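Local coordinates for protein cellulase (Soil metagenome, PDB 5I2U) that probably hydrolyses the beta-1,4-glucosidic bonds of cellulose as a halotolerant glycoside hydrolase of family 5, built on a TIM barrel, at residues W67-N72 with A300-N305; R57-G62 with D81-T86. One frame throughout, in Å; residues are numbered along the deposited sequence.

Contact 1: W67-N72 with A300-N305; sequences WPRFYN and ASADGN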
loop_
_atom_site.group_PDB
_atom_site.type_symbol
_atom_site.label_atom_id
_atom_site.label_comp_id
_atom_site.label_asym_id
_atom_site.label_seq_id
_atom_site.Cartn_x
_atom_site.Cartn_y
_atom_site.Cartn_z
ATOM N N TRP A 67 -14.654 2.134 6.599
ATOM C CA TRP A 67 -14.831 0.719 6.931
ATOM C C TRP A 67 -13.969 0.346 8.130
ATOM O O TRP A 67 -13.140 -0.564 8.039
ATOM C CB TRP A 67 -14.518 -0.145 5.707
ATOM C CG TRP A 67 -15.328 0.294 4.542
ATOM C CD1 TRP A 67 -16.668 0.109 4.361
ATOM C CD2 TRP A 67 -14.881 1.068 3.435
ATOM N NE1 TRP A 67 -17.071 0.678 3.193
ATOM C CE2 TRP A 67 -15.994 1.267 2.592
ATOM C CE3 TRP A 67 -13.648 1.576 3.054
ATOM C CZ2 TRP A 67 -15.904 1.964 1.381
ATOM C CZ3 TRP A 67 -13.555 2.263 1.842
ATOM C CH2 TRP A 67 -14.682 2.465 1.035
ATOM N N PRO A 68 -14.204 1.022 9.277
ATOM C CA PRO A 68 -13.430 0.746 10.485
ATOM C C PRO A 68 -13.618 -0.641 11.091
ATOM O O PRO A 68 -12.736 -1.088 11.821
ATOM C CB PRO A 68 -13.940 1.787 11.472
ATOM C CG PRO A 68 -15.358 2.013 11.053
ATOM C CD PRO A 68 -15.264 2.015 9.541
ATOM N N ARG A 69 -14.724 -1.322 10.808
ATOM C CA ARG A 69 -14.990 -2.631 11.414
ATOM C C ARG A 69 -13.937 -3.688 11.058
ATOM O O ARG A 69 -13.649 -4.585 11.859
ATOM C CB ARG A 69 -16.434 -3.103 11.124
ATOM C CG ARG A 69 -16.724 -3.713 9.764
ATOM C CD ARG A 69 -18.235 -3.820 9.526
ATOM N NE ARG A 69 -18.562 -4.540 8.285
ATOM C CZ ARG A 69 -18.745 -5.861 8.168
ATOM N NH1 ARG A 69 -18.632 -6.680 9.217
ATOM N NH2 ARG A 69 -19.051 -6.377 6.980
ATOM N N PHE A 70 -13.309 -3.553 9.892
ATOM C CA PHE A 70 -12.258 -4.497 9.485
ATOM C C PHE A 70 -10.878 -4.225 10.088
ATOM O O PHE A 70 -9.959 -5.026 9.899
ATOM C CB PHE A 70 -12.163 -4.544 7.952
ATOM C CG PHE A 70 -13.442 -4.947 7.289
ATOM C CD1 PHE A 70 -13.940 -6.235 7.452
ATOM C CD2 PHE A 70 -14.163 -4.042 6.529
ATOM C CE1 PHE A 70 -15.142 -6.616 6.864
ATOM C CE2 PHE A 70 -15.358 -4.412 5.941
ATOM C CZ PHE A 70 -15.849 -5.696 6.103
ATOM N N TYR A 71 -10.712 -3.107 10.787
ATOM C CA TYR A 71 -9.434 -2.783 11.433
ATOM C C TYR A 71 -9.419 -3.469 12.793
ATOM O O TYR A 71 -9.652 -2.850 13.833
ATOM C CB TYR A 71 -9.253 -1.269 11.551
ATOM C CG TYR A 71 -8.827 -0.612 10.257
ATOM C CD1 TYR A 71 -9.702 -0.518 9.169
ATOM C CD2 TYR A 71 -7.548 -0.091 10.116
ATOM C CE1 TYR A 71 -9.305 0.074 7.975
ATOM C CE2 TYR A 71 -7.146 0.499 8.929
ATOM C CZ TYR A 71 -8.022 0.571 7.864
ATOM O OH TYR A 71 -7.576 1.175 6.707
ATOM N N ASN A 72 -9.131 -4.761 12.761
ATOM C CA ASN A 72 -9.024 -5.572 13.956
ATOM C C ASN A 72 -8.041 -6.728 13.740
ATOM O O ASN A 72 -7.681 -7.041 12.601
ATOM C CB ASN A 72 -10.404 -6.092 14.348
ATOM C CG ASN A 72 -10.971 -7.079 13.336
ATOM O OD1 ASN A 72 -10.597 -8.235 13.334
ATOM N ND2 ASN A 72 -11.895 -6.624 12.490
ATOM N N ALA A 300 -20.621 -10.175 5.693
ATOM C CA ALA A 300 -19.373 -10.742 6.173
ATOM C C ALA A 300 -19.058 -10.299 7.600
ATOM O O ALA A 300 -19.339 -9.162 7.971
ATOM C CB ALA A 300 -18.243 -10.367 5.243
ATOM N N SER A 301 -18.508 -11.212 8.404
ATOM C CA SER A 301 -18.050 -10.865 9.755
ATOM C C SER A 301 -16.865 -9.913 9.662
ATOM O O SER A 301 -16.048 -10.016 8.736
ATOM C CB SER A 301 -17.637 -12.117 10.527
ATOM O OG SER A 301 -17.090 -11.792 11.794
ATOM N N ALA A 302 -16.784 -8.985 10.606
ATOM C CA ALA A 302 -15.569 -8.177 10.814
ATOM C C ALA A 302 -14.340 -9.040 11.117
ATOM O O ALA A 302 -13.222 -8.683 10.742
ATOM C CB ALA A 302 -15.780 -7.178 11.943
ATOM N N ASP A 303 -14.552 -10.176 11.781
ATOM C CA ASP A 303 -13.456 -11.012 12.275
ATOM C C ASP A 303 -12.856 -11.976 11.245
ATOM O O ASP A 303 -11.857 -12.627 11.551
ATOM C CB ASP A 303 -13.919 -11.803 13.512
ATOM C CG ASP A 303 -14.417 -10.902 14.616
ATOM O OD1 ASP A 303 -13.722 -9.920 14.955
ATOM O OD2 ASP A 303 -15.515 -11.169 15.139
ATOM N N GLY A 304 -13.433 -12.062 10.042
ATOM C CA GLY A 304 -12.940 -12.979 9.020
ATOM C C GLY A 304 -13.826 -14.204 8.857
ATOM O O GLY A 304 -15.034 -14.111 9.022
ATOM N N ASN A 305 -13.198 -15.344 8.550
ATOM C CA ASN A 305 -13.862 -16.592 8.147
ATOM C C ASN A 305 -14.805 -16.426 6.967
ATOM O O ASN A 305 -15.897 -16.997 6.941
ATOM C CB ASN A 305 -14.590 -17.229 9.333
ATOM C CG ASN A 305 -13.644 -17.611 10.433
ATOM O OD1 ASN A 305 -13.210 -18.763 10.515
ATOM N ND2 ASN A 305 -13.279 -16.645 11.267
#
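Arg69 and Asn72 reach from the loop after the first strand of this TIM barrel to backbone carbonyls of 300-305, in the loop after the last strand. The Arg69 guanidinium meets Ala300 end-on: NH1 and NH2 both donate to Ala300 O, the NH1 bond being 2.9 Å long. The oxygen lies within 3° of the guanidinium plane, while both nitrogens approach from one face of the carbonyl plane. NH2 also salt-bridges Asp288, which with Ala300 O limits the group's rotation, and NE bonds a glycerol, probably from the crystallisation liquor. Phe70 lies beneath the arginine, with Arg69 CG 4.0 Å above the centre of its ring and Phe70 CZ under one face of the guanidinium; the ring edge faces Ser301 O. With CG between its own backbone N and carbonyl carbon (chi1 67°), Asn72 points its amide at 300-305 as the N-cap of helix 73-81, OD1 capping Ala75 N. Its ND2 serves both loops, donating to Arg69 O at 2.8 Å and, almost straight at 170°, to Ala302 O at 3.0 Å from above the carbonyl plane. Beside this amide the methyl of Ala302 packs on the first loop, CB lying 3.4 Å from Arg69 O.

Contact 2: R57-G62 with D81-T86; sequences RGASLG and DDWKCT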
loop_
_atom_site.group_PDB
_atom_site.type_symbol
_atom_site.label_atom_id
_atom_site.label_comp_id
_atom_site.label_asym_id
_atom_site.label_seq_id
_atom_site.Cartn_x
_atom_site.Cartn_y
_atom_site.Cartn_z
ATOM N N ARG A 57 2.896 -9.602 -1.868
ATOM C CA ARG A 57 1.549 -9.606 -2.439
ATOM C C ARG A 57 0.547 -9.632 -1.306
ATOM O O ARG A 57 0.645 -10.465 -0.411
ATOM C CB ARG A 57 1.342 -10.838 -3.305
ATOM C CG ARG A 57 2.250 -10.903 -4.524
ATOM C CD ARG A 57 3.012 -12.196 -4.475
ATOM N NE ARG A 57 3.961 -12.374 -5.560
ATOM C CZ ARG A 57 4.965 -13.247 -5.527
ATOM N NH1 ARG A 57 5.142 -14.049 -4.473
ATOM N NH2 ARG A 57 5.797 -13.330 -6.564
ATOM N N GLY A 58 -0.399 -8.698 -1.332
ATOM C CA GLY A 58 -1.438 -8.648 -0.311
ATOM C C GLY A 58 -2.598 -7.720 -0.628
ATOM O O GLY A 58 -2.892 -7.449 -1.793
ATOM N N ALA A 59 -3.244 -7.239 0.426
ATOM C CA ALA A 59 -4.486 -6.489 0.320
ATOM C C ALA A 59 -4.502 -5.285 1.274
ATOM O O ALA A 59 -3.961 -5.356 2.365
ATOM C CB ALA A 59 -5.652 -7.411 0.610
ATOM N N SER A 60 -5.113 -4.188 0.820
ATOM C CA SER A 60 -5.300 -2.985 1.615
ATOM C C SER A 60 -6.691 -2.943 2.222
ATOM O O SER A 60 -7.682 -3.205 1.539
ATOM C CB SER A 60 -5.120 -1.748 0.754
ATOM O OG SER A 60 -5.163 -0.562 1.537
ATOM N N LEU A 61 -6.756 -2.615 3.514
ATOM C CA LEU A 61 -8.023 -2.221 4.130
ATOM C C LEU A 61 -8.375 -0.905 3.469
ATOM O O LEU A 61 -7.495 -0.217 2.939
ATOM C CB LEU A 61 -7.890 -2.045 5.640
ATOM C CG LEU A 61 -7.394 -3.264 6.427
ATOM C CD1 LEU A 61 -7.219 -2.944 7.901
ATOM C CD2 LEU A 61 -8.340 -4.448 6.272
ATOM N N GLY A 62 -9.658 -0.581 3.422
ATOM C CA GLY A 62 -10.078 0.692 2.852
ATOM C C GLY A 62 -9.938 1.802 3.888
ATOM O O GLY A 62 -9.630 1.549 5.055
ATOM N N ASP A 81 -3.527 -15.862 6.957
ATOM C CA ASP A 81 -3.683 -17.322 6.927
ATOM C C ASP A 81 -4.437 -17.838 5.699
ATOM O O ASP A 81 -3.955 -18.734 5.025
ATOM C CB ASP A 81 -4.369 -17.825 8.209
ATOM C CG ASP A 81 -3.528 -17.596 9.452
ATOM O OD1 ASP A 81 -2.314 -17.332 9.340
ATOM O OD2 ASP A 81 -4.077 -17.692 10.559
ATOM N N ASP A 82 -5.610 -17.278 5.414
ATOM C CA ASP A 82 -6.470 -17.787 4.345
ATOM C C ASP A 82 -6.179 -17.175 2.964
ATOM O O ASP A 82 -6.184 -17.906 1.962
ATOM C CB ASP A 82 -7.933 -17.582 4.703
ATOM C CG ASP A 82 -8.864 -18.176 3.677
ATOM O OD1 ASP A 82 -8.804 -19.402 3.455
ATOM O OD2 ASP A 82 -9.641 -17.413 3.073
ATOM N N TRP A 83 -5.947 -15.855 2.903
ATOM C CA TRP A 83 -5.631 -15.178 1.616
ATOM C C TRP A 83 -4.138 -15.247 1.274
ATOM O O TRP A 83 -3.751 -14.958 0.145
ATOM C CB TRP A 83 -6.086 -13.707 1.614
ATOM C CG TRP A 83 -7.564 -13.501 1.532
ATOM C CD1 TRP A 83 -8.542 -14.325 2.011
ATOM C CD2 TRP A 83 -8.231 -12.375 0.960
ATOM N NE1 TRP A 83 -9.773 -13.795 1.756
ATOM C CE2 TRP A 83 -9.617 -12.592 1.114
ATOM C CE3 TRP A 83 -7.795 -11.200 0.340
ATOM C CZ2 TRP A 83 -10.578 -11.669 0.664
ATOM C CZ3 TRP A 83 -8.742 -10.294 -0.127
ATOM C CH2 TRP A 83 -10.127 -10.533 0.045
ATOM N N LYS A 84 -3.318 -15.627 2.250
ATOM C CA LYS A 84 -1.859 -15.694 2.107
ATOM C C LYS A 84 -1.228 -14.329 1.835
ATOM O O LYS A 84 -0.220 -14.242 1.138
ATOM C CB LYS A 84 -1.431 -16.725 1.044
ATOM C CG LYS A 84 -2.057 -18.101 1.196
ATOM C CD LYS A 84 -1.645 -18.785 2.488
ATOM C CE LYS A 84 -2.111 -20.242 2.492
ATOM N NZ LYS A 84 -2.079 -20.842 3.853
ATOM N N CYS A 85 -1.799 -13.269 2.413
ATOM C CA CYS A 85 -1.185 -11.954 2.321
ATOM C C CYS A 85 0.161 -11.978 3.044
ATOM O O CYS A 85 0.274 -12.486 4.171
ATOM C CB CYS A 85 -2.083 -10.863 2.916
ATOM S SG CYS A 85 -3.646 -10.616 2.039
ATOM N N THR A 86 1.183 -11.486 2.351
ATOM C CA THR A 86 2.499 -11.246 2.929
ATOM C C THR A 86 2.653 -9.791 3.315
ATOM O O THR A 86 3.630 -9.426 3.985
ATOM C CB THR A 86 3.625 -11.662 1.950
ATOM O OG1 THR A 86 3.383 -11.112 0.637
ATOM C CG2 THR A 86 3.686 -13.178 1.852
#
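Two hydrogen bonds tie Arg57 to Thr86, both on the same side of the strand, one at Arg57 N and one at Arg57 O, where the first beta-alpha unit of the barrel returns toward its second strand. Thr86 N donates to Arg57 O at 3.0 Å, and Arg57 N donates to Thr86 OG1, also at 3.0 Å with an angle of 161°. The hydroxyl gets there because OG1 sits between the threonine's backbone N and carbonyl carbon (chi1 49°), so backbone and side chain of one residue grip the strand together. With an alanine here, Arg57 N would probably lose this acceptor, leaving Thr86 N to Arg57 O as the bond between the two segments.

The rest is mostly apolar packing. Cys85 SG rests 3.8 Å from Gly58 CA and 4.0 Å from Ala59 CB. The Gly58 and Cys85 backbones come within 4.2 Å at this point, CA to CA. Farther along, the Ala59 methyl meets the Trp83 ring at CZ3, 4.3 Å away.

Trp83 continues onto Thr318 and Arg319 of helix 313-325, while Arg57 makes a salt bridge to Glu275 of helix 264-276. Strand 57-61 itself lies between strands 281-286 and 87-93, closing the barrel.

Overall arrangement
Contact 2 lies nearer the middle of the chain, about 11 Å from its centre to the chain's centre, against about 19 Å for contact 1. Four of its seven touching residues are buried, compared with two of seven in contact 1. The two share the first beta-alpha unit: 57-62 holds its strand, 67-72 the loop that follows, and 81-86 the exit from helix 73-81. Contact 1 ties this unit to the loop after the eighth strand through polar side chains on backbone carbonyls, whereas contact 2 combines backbone-centred bonds with small apolar groups. They meet directly where Tyr71 OH lies 2.7 Å from Gly62 O, probably hydrogen-bonded, and Trp67 packs on Gly62.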